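Local coordinates for protein sulfoquinovosidase (Escherichia coli, PDB 5AEG) that hydrolyses sulfoquinovosyl diacylglycerides and simple sulfoquinovosides to release sulfoquinovose, as a retaining glycosidase of family 31, at residues C132-S137 with A490-M495; V475-D480 with K518-R523. All coordinates share one frame; numbering follows the deposited sequence.

Interaction 1: C132-S137 with A490-M495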
loop_
_atom_site.group_PDB
_atom_site.type_symbol
_atom_site.label_atom_id
_atom_site.label_comp_id
_atom_site.label_asym_id
_atom_site.label_seq_id
_atom_site.Cartn_x
_atom_site.Cartn_y
_atom_site.Cartn_z
ATOM N N CYS A 132 5.344 -8.716 0.467
ATOM C CA CYS A 132 6.248 -7.767 -0.160
ATOM C C CYS A 132 5.621 -6.409 -0.353
ATOM O O CYS A 132 6.011 -5.668 -1.282
ATOM C CB CYS A 132 6.938 -8.262 -1.418
ATOM S SG CYS A 132 8.252 -9.513 -1.211
ATOM N N GLY A 133 4.755 -6.027 0.570
ATOM C CA GLY A 133 4.062 -4.734 0.551
ATOM C C GLY A 133 2.811 -4.810 -0.281
ATOM O O GLY A 133 2.020 -5.767 -0.147
ATOM N N GLU A 134 2.607 -3.804 -1.139
ATOM C CA GLU A 134 1.392 -3.699 -1.963
ATOM C C GLU A 134 1.784 -4.061 -3.386
ATOM O O GLU A 134 2.454 -3.295 -4.091
ATOM C CB GLU A 134 0.797 -2.288 -1.858
ATOM C CG GLU A 134 -0.620 -2.136 -2.510
ATOM C CD GLU A 134 -1.162 -0.765 -2.310
ATOM O OE1 GLU A 134 -0.318 0.114 -1.921
ATOM O OE2 GLU A 134 -2.394 -0.575 -2.369
ATOM N N GLN A 135 1.317 -5.230 -3.812
ATOM C CA GLN A 135 1.545 -5.835 -5.070
ATOM C C GLN A 135 0.258 -5.868 -5.900
ATOM O O GLN A 135 -0.788 -6.250 -5.418
ATOM C CB GLN A 135 2.116 -7.222 -4.877
ATOM C CG GLN A 135 3.525 -7.187 -4.229
ATOM C CD GLN A 135 4.568 -6.499 -5.119
ATOM O OE1 GLN A 135 4.448 -6.453 -6.373
ATOM N NE2 GLN A 135 5.639 -6.051 -4.505
ATOM N N PHE A 136 0.352 -5.355 -7.117
ATOM C CA PHE A 136 -0.858 -5.153 -7.911
ATOM C C PHE A 136 -1.089 -6.146 -9.044
ATOM O O PHE A 136 -2.198 -6.193 -9.577
ATOM C CB PHE A 136 -0.796 -3.710 -8.490
ATOM C CG PHE A 136 -1.008 -2.615 -7.506
ATOM C CD1 PHE A 136 0.082 -2.081 -6.812
ATOM C CD2 PHE A 136 -2.257 -2.012 -7.348
ATOM C CE1 PHE A 136 -0.066 -1.064 -5.917
ATOM C CE2 PHE A 136 -2.407 -0.972 -6.496
ATOM C CZ PHE A 136 -1.307 -0.508 -5.761
ATOM N N SER A 137 -0.062 -6.883 -9.504
ATOM C CA SER A 137 -0.212 -7.899 -10.532
ATOM C C SER A 137 -0.189 -9.348 -10.037
ATOM O O SER A 137 -0.688 -10.262 -10.717
ATOM C CB SER A 137 0.915 -7.772 -11.590
ATOM O OG SER A 137 0.843 -6.524 -12.284
ATOM N N ALA A 490 -4.890 -5.087 -1.979
ATOM C CA ALA A 490 -5.406 -5.254 -0.626
ATOM C C ALA A 490 -4.818 -6.497 0.098
ATOM O O ALA A 490 -4.477 -6.434 1.265
ATOM C CB ALA A 490 -6.897 -5.420 -0.646
ATOM N N LEU A 491 -4.753 -7.598 -0.623
ATOM C CA LEU A 491 -4.420 -8.891 -0.047
ATOM C C LEU A 491 -2.928 -8.965 0.264
ATOM O O LEU A 491 -2.546 -9.475 1.327
ATOM C CB LEU A 491 -4.768 -10.027 -0.930
ATOM C CG LEU A 491 -6.298 -10.193 -1.180
ATOM C CD1 LEU A 491 -6.538 -11.333 -2.133
ATOM C CD2 LEU A 491 -7.082 -10.370 0.112
ATOM N N SER A 492 -2.102 -8.488 -0.654
ATOM C CA SER A 492 -0.657 -8.376 -0.397
ATOM C C SER A 492 -0.384 -7.528 0.830
ATOM O O SER A 492 0.398 -7.902 1.743
ATOM C CB SER A 492 0.033 -7.840 -1.650
ATOM O OG SER A 492 -0.484 -6.579 -2.028
ATOM N N LEU A 493 -1.030 -6.369 0.921
ATOM C CA LEU A 493 -0.880 -5.539 2.122
ATOM C C LEU A 493 -1.364 -6.189 3.399
ATOM O O LEU A 493 -0.689 -6.104 4.458
ATOM C CB LEU A 493 -1.544 -4.158 1.970
ATOM C CG LEU A 493 -0.650 -3.189 1.209
ATOM C CD1 LEU A 493 -1.345 -1.887 0.923
ATOM C CD2 LEU A 493 0.651 -2.888 2.003
ATOM N N ALA A 494 -2.475 -6.875 3.305
ATOM C CA ALA A 494 -2.966 -7.633 4.434
ATOM C C ALA A 494 -1.945 -8.625 5.046
ATOM O O ALA A 494 -1.791 -8.702 6.287
ATOM C CB ALA A 494 -4.272 -8.310 4.051
ATOM N N MET A 495 -1.221 -9.318 4.163
ATOM C CA MET A 495 -0.169 -10.266 4.488
ATOM C C MET A 495 1.156 -9.581 4.849
ATOM O O MET A 495 2.072 -10.243 5.316
ATOM C CB MET A 495 0.071 -11.201 3.311
ATOM C CG MET A 495 -1.112 -12.102 2.987
ATOM S SD MET A 495 -1.745 -13.047 4.409
ATOM C CE MET A 495 -0.397 -14.208 4.531
#
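The chain leaving strand 129-133 passes close beside residues 490-495 of helix 486-495, with the CA atoms of Glu134 and Leu493 5.0 Å apart. One hydrogen bond joins the two, from Gln135 N to Ser492 OG at 2.9 Å, and it is almost straight (174°). A serine suits this place: it is small enough to let a backbone come near, and its hydroxyl also bonds to the carbonyl of Pro488 one helical turn back. Gly133 has a positive phi of 86°, which a glycine adopts easily, and its O lies 3.2 Å from Ser492 CB. Leu493 supplies the apolar half of the contact. Its CD1 methyl lies 3.4 Å from Glu134 CD, while CG rests on Glu134 CB at 3.5 Å. In Glu134 the first torsion sets CG anti to the backbone N (chi1 -171°), alongside Leu493, whose CD1 borders both the methylenes and the buried carboxylate; OE2 bonds to His501. Gln135 folds back instead, and its NE2 bonds to Cys132 O at 3.3 Å, which ties the turn together from within. The contact joins the N-terminal galactose mutarotase-like region to a helix of the TIM-barrel domain. Beyond the two segments, His501 on strand 501-505 also touches Leu493, Phe146 on strand 145-148 touches Gln135, and the backbone of Glu134 pairs with Phe182.

Interaction 2: V475-D480 with K518-R523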
loop_
_atom_site.group_PDB
_atom_site.type_symbol
_atom_site.label_atom_id
_atom_site.label_comp_id
_atom_site.label_asym_id
_atom_site.label_seq_id
_atom_site.Cartn_x
_atom_site.Cartn_y
_atom_site.Cartn_z
ATOM N N VAL A 475 -8.643 4.341 -15.491
ATOM C CA VAL A 475 -10.112 4.252 -15.650
ATOM C C VAL A 475 -10.449 3.197 -16.691
ATOM O O VAL A 475 -11.128 3.473 -17.682
ATOM C CB VAL A 475 -10.727 5.649 -15.933
ATOM C CG1 VAL A 475 -10.538 6.546 -14.715
ATOM C CG2 VAL A 475 -10.224 6.323 -17.211
ATOM N N ASP A 476 -9.967 1.961 -16.475
ATOM C CA ASP A 476 -10.103 0.866 -17.427
ATOM C C ASP A 476 -10.384 -0.384 -16.687
ATOM O O ASP A 476 -10.518 -0.374 -15.426
ATOM C CB ASP A 476 -8.947 0.768 -18.465
ATOM C CG ASP A 476 -7.636 0.169 -17.930
ATOM O OD1 ASP A 476 -7.571 -0.481 -16.826
ATOM O OD2 ASP A 476 -6.631 0.331 -18.661
ATOM N N TRP A 477 -10.556 -1.444 -17.457
ATOM C CA TRP A 477 -10.880 -2.777 -16.953
ATOM C C TRP A 477 -9.671 -3.714 -17.014
ATOM O O TRP A 477 -9.817 -4.974 -16.990
ATOM C CB TRP A 477 -12.031 -3.367 -17.800
ATOM C CG TRP A 477 -13.302 -2.490 -17.880
ATOM C CD1 TRP A 477 -13.604 -1.541 -18.814
ATOM C CD2 TRP A 477 -14.446 -2.543 -16.984
ATOM N NE1 TRP A 477 -14.826 -0.996 -18.548
ATOM C CE2 TRP A 477 -15.393 -1.618 -17.473
ATOM C CE3 TRP A 477 -14.770 -3.337 -15.872
ATOM C CZ2 TRP A 477 -16.663 -1.421 -16.873
ATOM C CZ3 TRP A 477 -16.015 -3.138 -15.248
ATOM C CH2 TRP A 477 -16.968 -2.186 -15.769
ATOM N N SER A 478 -8.470 -3.171 -17.077
ATOM C CA SER A 478 -7.290 -4.097 -17.243
ATOM C C SER A 478 -7.062 -4.885 -15.973
ATOM O O SER A 478 -7.356 -4.396 -14.838
ATOM C CB SER A 478 -6.041 -3.329 -17.626
ATOM O OG SER A 478 -5.716 -2.372 -16.645
ATOM N N LEU A 479 -6.420 -6.027 -16.109
ATOM C CA LEU A 479 -5.977 -6.792 -14.956
ATOM C C LEU A 479 -4.876 -6.088 -14.193
ATOM O O LEU A 479 -4.901 -6.056 -12.951
ATOM C CB LEU A 479 -5.478 -8.169 -15.400
ATOM C CG LEU A 479 -6.542 -9.143 -15.870
ATOM C CD1 LEU A 479 -5.927 -10.491 -16.271
ATOM C CD2 LEU A 479 -7.493 -9.369 -14.706
ATOM N N ASP A 480 -3.906 -5.496 -14.844
ATOM C CA ASP A 480 -2.721 -4.972 -14.153
ATOM C C ASP A 480 -2.833 -3.528 -13.667
ATOM O O ASP A 480 -2.033 -3.110 -12.835
ATOM C CB ASP A 480 -1.485 -5.091 -15.058
ATOM C CG ASP A 480 -1.179 -6.541 -15.397
ATOM O OD1 ASP A 480 -0.675 -7.226 -14.540
ATOM O OD2 ASP A 480 -1.478 -6.971 -16.507
ATOM N N LYS A 518 -19.786 5.242 -17.289
ATOM C CA LYS A 518 -20.772 4.990 -16.258
ATOM C C LYS A 518 -20.704 3.565 -15.742
ATOM O O LYS A 518 -20.767 3.375 -14.524
ATOM C CB LYS A 518 -22.166 5.227 -16.832
ATOM C CG LYS A 518 -23.323 5.014 -15.862
ATOM C CD LYS A 518 -24.582 5.582 -16.547
ATOM C CE LYS A 518 -25.857 5.015 -15.930
ATOM N NZ LYS A 518 -27.070 5.587 -16.690
ATOM N N GLU A 519 -20.609 2.598 -16.624
ATOM C CA GLU A 519 -20.560 1.213 -16.228
ATOM C C GLU A 519 -19.369 0.962 -15.272
ATOM O O GLU A 519 -19.541 0.296 -14.256
ATOM C CB GLU A 519 -20.468 0.287 -17.423
ATOM C CG GLU A 519 -20.508 -1.185 -17.089
ATOM C CD GLU A 519 -20.142 -2.077 -18.224
ATOM O OE1 GLU A 519 -20.007 -1.582 -19.315
ATOM O OE2 GLU A 519 -20.048 -3.316 -18.040
ATOM N N LEU A 520 -18.184 1.494 -15.596
ATOM C CA LEU A 520 -16.990 1.336 -14.682
ATOM C C LEU A 520 -17.237 1.983 -13.324
ATOM O O LEU A 520 -16.963 1.374 -12.291
ATOM C CB LEU A 520 -15.718 1.835 -15.375
ATOM C CG LEU A 520 -14.443 1.622 -14.547
ATOM C CD1 LEU A 520 -14.238 0.115 -14.328
ATOM C CD2 LEU A 520 -13.249 2.226 -15.326
ATOM N N LEU A 521 -17.788 3.209 -13.288
ATOM C CA LEU A 521 -18.070 3.847 -12.068
ATOM C C LEU A 521 -19.001 2.998 -11.193
ATOM O O LEU A 521 -18.779 2.866 -10.015
ATOM C CB LEU A 521 -18.727 5.229 -12.274
ATOM C CG LEU A 521 -18.922 6.076 -11.044
ATOM C CD1 LEU A 521 -17.558 6.473 -10.410
ATOM C CD2 LEU A 521 -19.666 7.371 -11.377
ATOM N N LEU A 522 -20.078 2.489 -11.764
ATOM C CA LEU A 522 -21.086 1.739 -11.017
ATOM C C LEU A 522 -20.575 0.390 -10.546
ATOM O O LEU A 522 -20.817 0.026 -9.391
ATOM C CB LEU A 522 -22.384 1.575 -11.845
ATOM C CG LEU A 522 -23.029 2.902 -12.294
ATOM C CD1 LEU A 522 -24.453 2.658 -12.746
ATOM C CD2 LEU A 522 -23.030 4.013 -11.308
ATOM N N ARG A 523 -19.828 -0.315 -11.375
ATOM C CA ARG A 523 -19.190 -1.552 -10.925
ATOM C C ARG A 523 -18.148 -1.292 -9.792
ATOM O O ARG A 523 -17.997 -2.096 -8.877
ATOM C CB ARG A 523 -18.507 -2.207 -12.080
ATOM C CG ARG A 523 -19.429 -2.932 -12.996
ATOM C CD ARG A 523 -20.079 -4.130 -12.392
ATOM N NE ARG A 523 -20.629 -4.964 -13.486
ATOM C CZ ARG A 523 -21.534 -5.936 -13.328
ATOM N NH1 ARG A 523 -21.982 -6.211 -12.133
ATOM N NH2 ARG A 523 -21.967 -6.633 -14.389
#
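The catalytic domain of family 31 is a TIM barrel, and here the loop that follows its strand 468-469 packs through Trp477 on the first turns of helix 518-528. Leu520 CD1 stands over the face of the indole, 3.5 Å from the centroid of the six-membered ring and only 2° off its normal, a CH-pi contact. Leucine fits because its branch serves two partners: CD1 meets the ring, whereas CD2 lies 3.3 Å from Val475 C. CG, anti to the backbone N (chi1 -176°), carries these two methyls toward the loop, and Leu520 CB lies 3.7 Å from Trp477 CZ2. At the ring's edge, near its plane, comes Arg523 CG, 3.8 Å from Trp477 CH2; the guanidinium plane is turned 85° from the ring, and NH1 bonds to Ala653 O. Glu519 brings its CD within 3.8 Å of Trp477 CZ2, its OE2 being held by Gly622 N. An Asx turn brackets the tryptophan: Asp476 OD1 accepts from Ser478 N at 2.8 Å, from above the carboxylate plane, and from Ser478 OG at 2.7 Å, on the syn side. An alanine in place of Trp477 would probably open a gap beside the helix and leave Leu520 CD1 without its aromatic partner. Further along the loop, Asp480 bonds through OD2 to Asn158 ND2.

How the interactions relate
The centres of interactions 1 and 2 lie 20 Å apart, yet the two meet directly: Ser137 OG and Asp480 OD1 are 2.8 Å apart, a probable hydrogen bond. Along the chain the segments alternate, 132-137, 475-480, 490-495 and 518-523, so that the loop of interaction 2 runs on into helix 486-495 of interaction 1. Interaction 1 joins the N-terminal galactose mutarotase-like region to the TIM-barrel domain; interaction 2 lies within the barrel. The loop 475-480 thus touches helix 518-528 at one end and the N-terminal region at the other. It falls between Asp472, the inferred proton donor, and Asp481, both of which take part, with Gln153 and Gly154, in a calcium site.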